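PDB 4RNA: papain-like protease from Human betacoronavirus 2c EMC/2012, which is a cysteine protease that probably cuts the viral polyprotein and, as in related coronavirus enzymes, may also strip ubiquitin-like modifiers from host proteins. Local coordinates for residues A[8-13]-A[64-69]; A[117-122]-A[149-154]; A[246-251]-A[312-317]. All coordinates share one frame; numbering follows the deposited sequence.

Contact 1: residues A[8-13]-A[64-69]; sequences VLVTVD and ADETKA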
ATOM      1  N   VAL A   8     -28.092   3.031 -19.905  1.00 41.34           N
ATOM      2  CA  VAL A   8     -26.619   2.963 -19.997  1.00 36.76           C
ATOM      3  C   VAL A   8     -26.230   1.575 -19.565  1.00 33.95           C
ATOM      4  O   VAL A   8     -26.968   0.941 -18.802  1.00 32.25           O
ATOM      5  CB  VAL A   8     -25.919   3.954 -19.050  1.00 37.35           C
ATOM      6  CG1 VAL A   8     -26.052   5.393 -19.570  1.00 33.73           C
ATOM      7  CG2 VAL A   8     -26.433   3.807 -17.623  1.00 32.70           C
ATOM      8  N   LEU A   9     -25.042   1.155 -20.000  1.00 32.72           N
ATOM      9  CA  LEU A   9     -24.527  -0.162 -19.581  1.00 32.60           C
ATOM     10  C   LEU A   9     -23.416   0.148 -18.563  1.00 35.43           C
ATOM     11  O   LEU A   9     -22.466   0.916 -18.823  1.00 32.65           O
ATOM     12  CB  LEU A   9     -23.931  -0.940 -20.773  1.00 32.69           C
ATOM     13  CG  LEU A   9     -24.940  -1.399 -21.867  1.00 38.22           C
ATOM     14  CD1 LEU A   9     -24.214  -2.045 -23.049  1.00 46.42           C
ATOM     15  CD2 LEU A   9     -25.996  -2.335 -21.346  1.00 37.10           C
ATOM     16  N   VAL A  10     -23.563  -0.428 -17.410  1.00 27.42           N
ATOM     17  CA  VAL A  10     -22.658  -0.175 -16.316  1.00 28.00           C
ATOM     18  C   VAL A  10     -21.741  -1.362 -16.091  1.00 29.57           C
ATOM     19  O   VAL A  10     -22.214  -2.518 -15.932  1.00 28.27           O
ATOM     20  CB  VAL A  10     -23.489   0.232 -15.065  1.00 27.31           C
ATOM     21  CG1 VAL A  10     -22.571   0.422 -13.876  1.00 27.37           C
ATOM     22  CG2 VAL A  10     -24.168   1.625 -15.366  1.00 30.80           C
ATOM     23  N   THR A  11     -20.442  -1.108 -15.973  1.00 25.56           N
ATOM     24  CA  THR A  11     -19.530  -2.247 -15.715  1.00 27.19           C
ATOM     25  C   THR A  11     -18.428  -1.821 -14.720  1.00 31.25           C
ATOM     26  O   THR A  11     -18.111  -0.630 -14.583  1.00 28.13           O
ATOM     27  CB  THR A  11     -18.918  -2.754 -17.073  1.00 23.70           C
ATOM     28  OG1 THR A  11     -18.065  -3.873 -16.896  1.00 26.24           O
ATOM     29  CG2 THR A  11     -17.960  -1.591 -17.673  1.00 20.27           C
ATOM     30  N   VAL A  12     -17.860  -2.779 -14.028  1.00 26.54           N
ATOM     31  CA  VAL A  12     -16.584  -2.580 -13.312  1.00 30.59           C
ATOM     32  C   VAL A  12     -15.412  -3.342 -13.940  1.00 35.57           C
ATOM     33  O   VAL A  12     -14.228  -3.181 -13.540  1.00 36.96           O
ATOM     34  CB  VAL A  12     -16.663  -2.943 -11.818  1.00 29.33           C
ATOM     35  CG1 VAL A  12     -17.789  -2.230 -11.110  1.00 30.32           C
ATOM     36  CG2 VAL A  12     -16.760  -4.491 -11.586  1.00 30.48           C
ATOM     37  N   ASP A  13     -15.706  -4.139 -14.952  1.00 32.64           N
ATOM     38  CA  ASP A  13     -14.693  -5.035 -15.491  1.00 32.10           C
ATOM     39  C   ASP A  13     -14.600  -5.068 -17.012  1.00 30.16           C
ATOM     40  O   ASP A  13     -13.643  -5.628 -17.544  1.00 33.98           O
ATOM     41  CB  ASP A  13     -14.878  -6.449 -14.920  1.00 35.14           C
ATOM     42  CG  ASP A  13     -16.200  -7.100 -15.344  1.00 34.06           C
ATOM     43  OD1 ASP A  13     -16.974  -6.497 -16.106  1.00 32.62           O
ATOM     44  OD2 ASP A  13     -16.419  -8.257 -14.960  1.00 33.64           O
ATOM     45  N   ALA A  64     -24.001  -6.612  -5.496  1.00 31.25           N
ATOM     46  CA  ALA A  64     -23.350  -7.801  -5.143  1.00 35.03           C
ATOM     47  C   ALA A  64     -22.649  -8.435  -6.337  1.00 32.52           C
ATOM     48  O   ALA A  64     -21.544  -8.934  -6.151  1.00 37.20           O
ATOM     49  CB  ALA A  64     -24.356  -8.789  -4.537  1.00 30.47           C
ATOM     50  N   ASP A  65     -23.268  -8.444  -7.525  1.00 35.94           N
ATOM     51  CA  ASP A  65     -22.647  -9.092  -8.693  1.00 36.44           C
ATOM     52  C   ASP A  65     -21.369  -8.348  -9.038  1.00 34.95           C
ATOM     53  O   ASP A  65     -20.363  -8.963  -9.405  1.00 30.59           O
ATOM     54  CB  ASP A  65     -23.541  -9.160  -9.942  1.00 34.83           C
ATOM     55  CG  ASP A  65     -24.777 -10.106  -9.761  1.00 44.78           C
ATOM     56  OD1 ASP A  65     -24.562 -11.166  -9.217  1.00 47.00           O
ATOM     57  OD2 ASP A  65     -25.947  -9.778 -10.140  1.00 45.40           O
ATOM     58  N   GLU A  66     -21.434  -7.014  -8.980  1.00 33.77           N
ATOM     59  CA  GLU A  66     -20.255  -6.249  -9.352  1.00 33.03           C
ATOM     60  C   GLU A  66     -19.101  -6.442  -8.356  1.00 33.42           C
ATOM     61  O   GLU A  66     -17.940  -6.477  -8.768  1.00 28.49           O
ATOM     62  CB  GLU A  66     -20.605  -4.774  -9.491  1.00 31.60           C
ATOM     63  CG  GLU A  66     -21.418  -4.533 -10.749  1.00 31.95           C
ATOM     64  CD  GLU A  66     -22.162  -3.197 -10.718  1.00 33.16           C
ATOM     65  OE1 GLU A  66     -22.422  -2.697  -9.600  1.00 31.11           O
ATOM     66  OE2 GLU A  66     -22.545  -2.705 -11.836  1.00 33.36           O
ATOM     67  N   THR A  67     -19.434  -6.544  -7.065  1.00 29.37           N
ATOM     68  CA  THR A  67     -18.452  -6.817  -6.032  1.00 35.00           C
ATOM     69  C   THR A  67     -17.677  -8.115  -6.321  1.00 38.05           C
ATOM     70  O   THR A  67     -16.429  -8.182  -6.247  1.00 33.57           O
ATOM     71  CB  THR A  67     -19.149  -6.891  -4.658  1.00 32.91           C
ATOM     72  OG1 THR A  67     -19.551  -5.558  -4.326  1.00 37.80           O
ATOM     73  CG2 THR A  67     -18.233  -7.375  -3.648  1.00 34.99           C
ATOM     74  N   LYS A  68     -18.427  -9.139  -6.698  1.00 36.52           N
ATOM     75  CA  LYS A  68     -17.808 -10.384  -7.115  1.00 38.14           C
ATOM     76  C   LYS A  68     -17.012 -10.314  -8.426  1.00 38.78           C
ATOM     77  O   LYS A  68     -15.961 -10.939  -8.523  1.00 36.87           O
ATOM     78  CB  LYS A  68     -18.890 -11.461  -7.186  1.00 39.38           C
ATOM     79  CG  LYS A  68     -18.378 -12.828  -7.591  1.00 48.53           C
ATOM     80  CD  LYS A  68     -19.480 -13.850  -7.332  1.00 50.91           C
ATOM     81  CE  LYS A  68     -19.471 -14.982  -8.338  1.00 60.51           C
ATOM     82  NZ  LYS A  68     -20.837 -15.576  -8.373  1.00 64.93           N
ATOM     83  N   ALA A  69     -17.514  -9.576  -9.436  1.00 32.81           N
ATOM     84  CA  ALA A  69     -16.754  -9.362 -10.659  1.00 34.49           C
ATOM     85  C   ALA A  69     -15.454  -8.605 -10.350  1.00 32.23           C
ATOM     86  O   ALA A  69     -14.377  -8.931 -10.890  1.00 31.58           O
ATOM     87  CB  ALA A  69     -17.578  -8.619 -11.695  1.00 30.73           C
TER
HETATM   88  O   HOH W   1     -21.974  -4.287 -14.004  1.00 33.47           O
HETATM   89  O   HOH W   2     -14.659  -9.953 -13.511  1.00 27.89           O

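Contact 2: residues A[117-122]-A[149-154]; sequences AVIMTL and DFIALI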
ATOM      1  N   ALA A 117      12.663   1.901 -13.064  1.00 28.75           N
ATOM      2  CA  ALA A 117      13.456   0.867 -12.365  1.00 26.28           C
ATOM      3  C   ALA A 117      12.611  -0.378 -12.152  1.00 30.29           C
ATOM      4  O   ALA A 117      13.029  -1.482 -12.496  1.00 29.85           O
ATOM      5  CB  ALA A 117      13.991   1.376 -11.032  1.00 27.50           C
ATOM      6  N   VAL A 118      11.387  -0.200 -11.665  1.00 25.79           N
ATOM      7  CA  VAL A 118      10.547  -1.373 -11.456  1.00 22.99           C
ATOM      8  C   VAL A 118      10.212  -2.115 -12.759  1.00 26.38           C
ATOM      9  O   VAL A 118      10.326  -3.343 -12.822  1.00 26.04           O
ATOM     10  CB  VAL A 118       9.201  -0.951 -10.792  1.00 28.63           C
ATOM     11  CG1 VAL A 118       8.179  -2.095 -10.865  1.00 29.26           C
ATOM     12  CG2 VAL A 118       9.446  -0.551  -9.359  1.00 32.20           C
ATOM     13  N   ILE A 119       9.741  -1.388 -13.774  1.00 25.16           N
ATOM     14  CA  ILE A 119       9.260  -2.024 -15.012  1.00 30.67           C
ATOM     15  C   ILE A 119      10.409  -2.704 -15.818  1.00 25.54           C
ATOM     16  O   ILE A 119      10.301  -3.854 -16.264  1.00 24.21           O
ATOM     17  CB  ILE A 119       8.487  -0.969 -15.896  1.00 26.02           C
ATOM     18  CG1 ILE A 119       7.139  -0.596 -15.232  1.00 32.86           C
ATOM     19  CG2 ILE A 119       8.219  -1.469 -17.317  1.00 30.08           C
ATOM     20  CD1 ILE A 119       6.722   0.801 -15.642  1.00 42.09           C
ATOM     21  N   MET A 120      11.536  -2.037 -15.924  1.00 25.75           N
ATOM     22  CA  MET A 120      12.729  -2.618 -16.604  1.00 23.41           C
ATOM     23  C   MET A 120      13.290  -3.814 -15.892  1.00 25.83           C
ATOM     24  O   MET A 120      13.835  -4.657 -16.564  1.00 27.08           O
ATOM     25  CB  MET A 120      13.840  -1.561 -16.718  1.00 26.46           C
ATOM     26  CG  MET A 120      13.369  -0.487 -17.658  1.00 28.15           C
ATOM     27  SD  MET A 120      14.705   0.631 -18.182  1.00 31.98           S
ATOM     28  CE  MET A 120      15.557  -0.495 -19.280  1.00 31.31           C
ATOM     29  N   THR A 121      13.110  -3.898 -14.554  1.00 24.39           N
ATOM     30  CA  THR A 121      13.557  -5.056 -13.810  1.00 26.55           C
ATOM     31  C   THR A 121      12.551  -6.192 -14.058  1.00 25.28           C
ATOM     32  O   THR A 121      12.970  -7.358 -14.367  1.00 25.01           O
ATOM     33  CB  THR A 121      13.662  -4.782 -12.294  1.00 28.11           C
ATOM     34  OG1 THR A 121      14.636  -3.801 -12.037  1.00 28.07           O
ATOM     35  CG2 THR A 121      14.085  -6.082 -11.505  1.00 26.78           C
ATOM     36  N   LEU A 122      11.241  -5.885 -13.973  1.00 26.64           N
ATOM     37  CA  LEU A 122      10.218  -6.979 -14.179  1.00 24.31           C
ATOM     38  C   LEU A 122      10.303  -7.515 -15.595  1.00 27.00           C
ATOM     39  O   LEU A 122      10.053  -8.661 -15.864  1.00 25.59           O
ATOM     40  CB  LEU A 122       8.751  -6.452 -13.986  1.00 25.56           C
ATOM     41  CG  LEU A 122       8.348  -6.036 -12.557  1.00 28.04           C
ATOM     42  CD1 LEU A 122       7.009  -5.277 -12.660  1.00 32.06           C
ATOM     43  CD2 LEU A 122       8.253  -7.336 -11.704  1.00 25.95           C
ATOM     44  N   ASP A 149      -2.123   0.395 -19.004  1.00 27.37           N
ATOM     45  CA  ASP A 149      -2.828  -0.232 -17.929  1.00 29.47           C
ATOM     46  C   ASP A 149      -1.868  -0.785 -16.898  1.00 33.81           C
ATOM     47  O   ASP A 149      -2.174  -0.793 -15.712  1.00 31.58           O
ATOM     48  CB  ASP A 149      -3.654  -1.406 -18.420  1.00 33.32           C
ATOM     49  CG  ASP A 149      -4.908  -0.957 -19.139  1.00 39.22           C
ATOM     50  OD1 ASP A 149      -5.133   0.263 -19.242  1.00 37.92           O
ATOM     51  OD2 ASP A 149      -5.665  -1.815 -19.608  1.00 40.73           O
ATOM     52  N   PHE A 150      -0.765  -1.377 -17.360  1.00 31.74           N
ATOM     53  CA  PHE A 150       0.119  -2.085 -16.422  1.00 29.63           C
ATOM     54  C   PHE A 150       0.777  -1.094 -15.463  1.00 27.33           C
ATOM     55  O   PHE A 150       0.886  -1.304 -14.259  1.00 29.67           O
ATOM     56  CB  PHE A 150       1.182  -2.859 -17.201  1.00 29.93           C
ATOM     57  CG  PHE A 150       2.045  -3.740 -16.340  1.00 31.73           C
ATOM     58  CD1 PHE A 150       1.478  -4.858 -15.686  1.00 28.76           C
ATOM     59  CD2 PHE A 150       3.397  -3.531 -16.267  1.00 33.63           C
ATOM     60  CE1 PHE A 150       2.299  -5.712 -14.936  1.00 33.41           C
ATOM     61  CE2 PHE A 150       4.231  -4.388 -15.527  1.00 34.25           C
ATOM     62  CZ  PHE A 150       3.662  -5.470 -14.855  1.00 35.55           C
ATOM     63  N   ILE A 151       1.174   0.009 -15.997  1.00 26.32           N
ATOM     64  CA  ILE A 151       1.742   1.021 -15.177  1.00 27.88           C
ATOM     65  C   ILE A 151       0.687   1.570 -14.195  1.00 28.89           C
ATOM     66  O   ILE A 151       1.004   1.706 -12.996  1.00 29.26           O
ATOM     67  CB  ILE A 151       2.315   2.176 -15.997  1.00 31.16           C
ATOM     68  CG1 ILE A 151       3.495   1.702 -16.865  1.00 33.50           C
ATOM     69  CG2 ILE A 151       2.721   3.272 -15.050  1.00 30.35           C
ATOM     70  CD1 ILE A 151       3.725   2.667 -18.001  1.00 37.54           C
ATOM     71  N   ALA A 152      -0.538   1.882 -14.659  1.00 26.23           N
ATOM     72  CA  ALA A 152      -1.581   2.416 -13.753  1.00 25.21           C
ATOM     73  C   ALA A 152      -1.954   1.372 -12.675  1.00 25.05           C
ATOM     74  O   ALA A 152      -2.162   1.685 -11.506  1.00 24.68           O
ATOM     75  CB  ALA A 152      -2.827   2.873 -14.549  1.00 26.15           C
ATOM     76  N   LEU A 153      -1.976   0.115 -13.060  1.00 24.76           N
ATOM     77  CA  LEU A 153      -2.213  -0.898 -12.066  1.00 27.15           C
ATOM     78  C   LEU A 153      -1.119  -1.073 -10.986  1.00 31.50           C
ATOM     79  O   LEU A 153      -1.431  -1.226  -9.800  1.00 30.59           O
ATOM     80  CB  LEU A 153      -2.457  -2.231 -12.745  1.00 25.05           C
ATOM     81  CG  LEU A 153      -3.858  -2.481 -13.341  1.00 28.08           C
ATOM     82  CD1 LEU A 153      -3.862  -3.849 -14.000  1.00 29.15           C
ATOM     83  CD2 LEU A 153      -4.995  -2.399 -12.321  1.00 27.26           C
ATOM     84  N   ILE A 154       0.163  -1.075 -11.391  1.00 30.46           N
ATOM     85  CA  ILE A 154       1.262  -1.118 -10.453  1.00 32.14           C
ATOM     86  C   ILE A 154       1.096   0.050  -9.510  1.00 29.26           C
ATOM     87  O   ILE A 154       1.222  -0.135  -8.302  1.00 29.94           O
ATOM     88  CB  ILE A 154       2.649  -1.053 -11.178  1.00 33.99           C
ATOM     89  CG1 ILE A 154       2.944  -2.346 -11.903  1.00 36.07           C
ATOM     90  CG2 ILE A 154       3.785  -0.666 -10.227  1.00 37.94           C
ATOM     91  CD1 ILE A 154       4.266  -2.199 -12.643  1.00 39.44           C
TER

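Contact 3: residues A[246-251]-A[312-317]; sequences LLLSGT and VLFPGQ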
ATOM      1  N   LEU A 246      17.232 -14.827  -9.619  1.00 25.56           N
ATOM      2  CA  LEU A 246      17.346 -14.532  -8.208  1.00 29.23           C
ATOM      3  C   LEU A 246      17.456 -13.019  -8.101  1.00 27.96           C
ATOM      4  O   LEU A 246      18.382 -12.439  -8.707  1.00 29.52           O
ATOM      5  CB  LEU A 246      18.580 -15.178  -7.567  1.00 28.40           C
ATOM      6  CG  LEU A 246      19.018 -14.680  -6.136  1.00 28.28           C
ATOM      7  CD1 LEU A 246      18.007 -14.934  -5.026  1.00 26.64           C
ATOM      8  CD2 LEU A 246      20.453 -15.206  -5.849  1.00 25.07           C
ATOM      9  N   LEU A 247      16.505 -12.395  -7.380  1.00 27.50           N
ATOM     10  CA  LEU A 247      16.613 -10.938  -7.162  1.00 26.88           C
ATOM     11  C   LEU A 247      17.039 -10.615  -5.730  1.00 29.52           C
ATOM     12  O   LEU A 247      16.387 -11.034  -4.721  1.00 27.39           O
ATOM     13  CB  LEU A 247      15.233 -10.321  -7.458  1.00 30.86           C
ATOM     14  CG  LEU A 247      14.887  -8.921  -7.005  1.00 39.66           C
ATOM     15  CD1 LEU A 247      15.761  -8.016  -7.871  1.00 37.12           C
ATOM     16  CD2 LEU A 247      13.381  -8.638  -7.265  1.00 36.36           C
ATOM     17  N   LEU A 248      18.079  -9.781  -5.588  1.00 27.46           N
ATOM     18  CA  LEU A 248      18.600  -9.431  -4.259  1.00 26.02           C
ATOM     19  C   LEU A 248      18.494  -7.947  -4.044  1.00 33.71           C
ATOM     20  O   LEU A 248      18.599  -7.220  -5.031  1.00 31.49           O
ATOM     21  CB  LEU A 248      20.077  -9.910  -4.087  1.00 27.36           C
ATOM     22  CG  LEU A 248      20.448 -11.368  -4.338  1.00 28.93           C
ATOM     23  CD1 LEU A 248      21.945 -11.653  -4.208  1.00 27.90           C
ATOM     24  CD2 LEU A 248      19.663 -12.191  -3.336  1.00 27.22           C
ATOM     25  N   SER A 249      18.130  -7.511  -2.837  1.00 30.64           N
ATOM     26  CA  SER A 249      17.960  -6.080  -2.590  1.00 29.21           C
ATOM     27  C   SER A 249      18.559  -5.638  -1.299  1.00 28.52           C
ATOM     28  O   SER A 249      18.477  -6.284  -0.338  1.00 27.46           O
ATOM     29  CB  SER A 249      16.468  -5.607  -2.624  1.00 31.84           C
ATOM     30  OG  SER A 249      15.820  -6.170  -3.731  1.00 43.15           O
ATOM     31  N   GLY A 250      19.097  -4.413  -1.232  1.00 25.92           N
ATOM     32  CA  GLY A 250      19.380  -3.844   0.052  1.00 24.42           C
ATOM     33  C   GLY A 250      19.310  -2.318  -0.137  1.00 28.67           C
ATOM     34  O   GLY A 250      18.941  -1.866  -1.194  1.00 24.91           O
ATOM     35  N   THR A 251      19.618  -1.589   0.908  1.00 25.66           N
ATOM     36  CA  THR A 251      19.502  -0.132   0.920  1.00 32.91           C
ATOM     37  C   THR A 251      20.640   0.310   0.069  1.00 30.31           C
ATOM     38  O   THR A 251      21.590  -0.457  -0.196  1.00 29.67           O
ATOM     39  CB  THR A 251      19.660   0.427   2.375  1.00 31.67           C
ATOM     40  OG1 THR A 251      20.878  -0.060   2.918  1.00 34.84           O
ATOM     41  CG2 THR A 251      18.573  -0.062   3.286  1.00 33.15           C
ATOM     42  N   VAL A 312      19.542  -6.208  -7.303  1.00 21.29           N
ATOM     43  CA  VAL A 312      20.498  -6.797  -8.250  1.00 22.20           C
ATOM     44  C   VAL A 312      19.886  -8.047  -8.772  1.00 29.68           C
ATOM     45  O   VAL A 312      19.376  -8.814  -7.948  1.00 26.00           O
ATOM     46  CB  VAL A 312      21.879  -7.151  -7.568  1.00 25.63           C
ATOM     47  CG1 VAL A 312      22.851  -7.786  -8.584  1.00 27.54           C
ATOM     48  CG2 VAL A 312      22.540  -5.926  -6.904  1.00 27.04           C
ATOM     49  N   LEU A 313      19.928  -8.256 -10.082  1.00 25.67           N
ATOM     50  CA  LEU A 313      19.293  -9.517 -10.638  1.00 29.79           C
ATOM     51  C   LEU A 313      20.327 -10.564 -11.080  1.00 26.85           C
ATOM     52  O   LEU A 313      21.169 -10.280 -11.897  1.00 28.09           O
ATOM     53  CB  LEU A 313      18.359  -9.144 -11.847  1.00 27.27           C
ATOM     54  CG  LEU A 313      17.614 -10.262 -12.555  1.00 29.69           C
ATOM     55  CD1 LEU A 313      16.804 -11.134 -11.526  1.00 26.77           C
ATOM     56  CD2 LEU A 313      16.705  -9.622 -13.580  1.00 34.45           C
ATOM     57  N   PHE A 314      20.136 -11.845 -10.703  1.00 30.28           N
ATOM     58  CA  PHE A 314      21.061 -12.845 -11.048  1.00 30.48           C
ATOM     59  C   PHE A 314      20.292 -13.900 -11.837  1.00 35.48           C
ATOM     60  O   PHE A 314      19.059 -13.964 -11.739  1.00 29.34           O
ATOM     61  CB  PHE A 314      21.676 -13.504  -9.776  1.00 32.68           C
ATOM     62  CG  PHE A 314      22.711 -12.661  -9.083  1.00 28.29           C
ATOM     63  CD1 PHE A 314      22.353 -11.724  -8.080  1.00 29.75           C
ATOM     64  CD2 PHE A 314      24.082 -12.813  -9.420  1.00 32.38           C
ATOM     65  CE1 PHE A 314      23.335 -10.907  -7.455  1.00 32.70           C
ATOM     66  CE2 PHE A 314      25.062 -11.991  -8.816  1.00 33.52           C
ATOM     67  CZ  PHE A 314      24.690 -11.028  -7.859  1.00 34.94           C
ATOM     68  N   PRO A 315      21.029 -14.699 -12.637  1.00 32.70           N
ATOM     69  CA  PRO A 315      20.483 -15.855 -13.412  1.00 32.95           C
ATOM     70  C   PRO A 315      20.090 -16.966 -12.456  1.00 31.41           C
ATOM     71  O   PRO A 315      20.229 -16.779 -11.237  1.00 31.98           O
ATOM     72  CB  PRO A 315      21.646 -16.274 -14.325  1.00 35.12           C
ATOM     73  CG  PRO A 315      22.849 -15.516 -13.898  1.00 36.65           C
ATOM     74  CD  PRO A 315      22.405 -14.318 -13.063  1.00 33.51           C
ATOM     75  N   GLY A 316      19.528 -18.063 -12.972  1.00 31.93           N
ATOM     76  CA  GLY A 316      19.052 -19.177 -12.130  1.00 35.21           C
ATOM     77  C   GLY A 316      20.171 -19.729 -11.249  1.00 40.47           C
ATOM     78  O   GLY A 316      21.327 -19.774 -11.661  1.00 37.43           O
ATOM     79  N   GLN A 317      19.850 -20.159 -10.034  1.00 38.90           N
ATOM     80  CA  GLN A 317      20.867 -20.678  -9.156  1.00 39.14           C
ATOM     81  C   GLN A 317      20.757 -22.169  -9.195  1.00 37.37           C
ATOM     82  O   GLN A 317      19.665 -22.699  -9.380  1.00 32.90           O
ATOM     83  CB  GLN A 317      20.567 -20.203  -7.732  1.00 39.63           C
ATOM     84  CG  GLN A 317      20.478 -18.694  -7.677  1.00 36.68           C
ATOM     85  CD  GLN A 317      21.814 -18.082  -7.857  1.00 36.91           C
ATOM     86  OE1 GLN A 317      22.715 -18.399  -7.102  1.00 37.21           O
ATOM     87  NE2 GLN A 317      21.953 -17.121  -8.795  1.00 32.89           N
TER

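Contact 1: residues A[8-13]-A[64-69]
Val12 supplies the apolar part of this contact, where the chain leaving strand 5-11 passes the first turns of helix 64-74. With CG1 anti to the carbonyl carbon (chi1 -54°), both methyls face the helix. Val12 CG1 lies 4.1 Å from Glu66 CB, and its CG2 rests 4.2 Å from Ala69 CB. The same CG2 comes within 3.6 Å of Glu66 O, so this one side chain touches residues nearly one turn apart. Val10 meets the far end of Glu66 at about a right angle, its CG1 3.7 Å from Glu66 OE2.

The polar links pass through water, with no direct hydrogen bond between the segments. One water lies 2.6 Å from Val10 O and 2.7 Å from Glu66 OE2, the oxygen that also forms a salt bridge with Arg18. A second donates to both Asp13 OD2 and Ala69 O, 2.8 Å from each; Asn16 ND2 holds the same carboxylate oxygen. An ST turn, in which Thr11 OG1 accepts from Asp13 N, shapes the chain here.

The contact thus joins the N-terminal ubiquitin-like domain to the start of the helical thumb through a small apolar patch flanked by hydrated carboxylates, whose charge Arg18 would partly offset at Glu66.

Contact 2: residues A[117-122]-A[149-154]
Ala117 O accepts two hydrogen bonds from Thr121, one from its backbone N and one from OG1, which reach it from opposite faces of the carbonyl plane. The hydroxyl bond, from Thr121 OG1 to Ala117 O, is 2.9 Å long and tilted 29° from that plane. Thr121 OG1 is also bonded to Asn269 ND2; Val118, Ile119 and Leu122 point to residues 149-154.

Ile119 makes the tightest approach between the segments: its CD1 reaches Ile151 CG1 at 3.6 Å, the two side chains crossing at about a right angle. Next to it Ile154 is stretched out (chi2 177°), which carries its CD1 in among three residues of the other helix. This methyl lies 4.2 Å from Ile119 CG1, 4.1 Å from Leu122 CD1 and 4.3 Å from Val118 CG1.

The two helices belong to the thumb of the papain-like fold; the axes of segments 117-122 and 149-154 come within 11.8 Å, their N-to-C directions 118° apart, with aliphatic side chains and Phe150 in between. Helix 115-122 follows closely on Cys113, seen here as S-mercaptocysteine; in papain-like enzymes the nucleophilic cysteine sits at the start of such a helix, and Cys113 is consistent with that place.

Leu122 CD1 also approaches the Phe150 ring obliquely, 4.0 Å from its CZ. Ile154 CG1 lies over the centre of one face of that ring, and from helix 133-143 Phe139 stacks with Phe150 while His142 meets it with the ring planes nearly parallel.

Contact 3: residues A[246-251]-A[312-317]
Phe314 and Leu246 face each other as an antiparallel hydrogen-bonded pair, and the phenylalanine can be followed outward from the strand. Its CB lies 4.2 Å from Leu246 CB and 3.6 Å from Leu246 O. With CG anti to the carbonyl carbon (chi1 -76°), one edge of the ring is brought along the partner strand: Leu246 O lies at that edge, near the ring plane. Further out, CD1 meets Leu248 CD1 at 3.9 Å, and CE1 approaches the same methyl more closely, at 3.6 Å.

In the backbone of this pair Phe314 N gives a 2.7 Å bond to Leu246 O, and Leu246 N one of 2.9 Å to Phe314 O. Leu248 and Val312 form the next hydrogen-bonded pair, with a nearly straight bond (175°) from Leu248 N to Val312 O. Between the two pairs Leu247 and Leu313 make the non-hydrogen-bonded pair, and Leu247 CA adds a CA-H...O contact to Val312 O.

Further along the chain, Gln317 NE2 bonds to Pro315 O at 3.0 Å. The Gln317 side chain is bent at chi2, and its amide lies beside Leu246, whose CD2 is 3.8 Å from Gln317 CD.

In the palm, strand 245-250 runs between 304-315 and the parallel strand 210-212. Helix 217-221 and His241 of strand 233-242 pack on the face bearing Leu246 and Phe314, Val217 touching both and His241 meeting Leu246 and Gln317; from the other face Leu313 reaches Leu124 and Leu125, just past helix 115-122.

The three contacts follow one another along the chain and mark successive parts of the enzyme: the junction of the ubiquitin-like domain with the thumb, the thumb core, and the palm. Contacts 1 and 3 lie on opposite sides of the chain's centre, their centres 40 Å apart, while contact 2 lies between, 26 Å from contact 1 and 18 Å from contact 3, centre to centre. Contacts 2 and 3 approach to about 4 Å at their nearest atoms without touching. Helix 115-122 of contact 2 is the part nearest in sequence to Cys113, the probable nucleophile. The side chains of Ile151 and Val312 each lie about 4 Å from a bound phosphate, at two separate sites, probably from the crystallisation liquor.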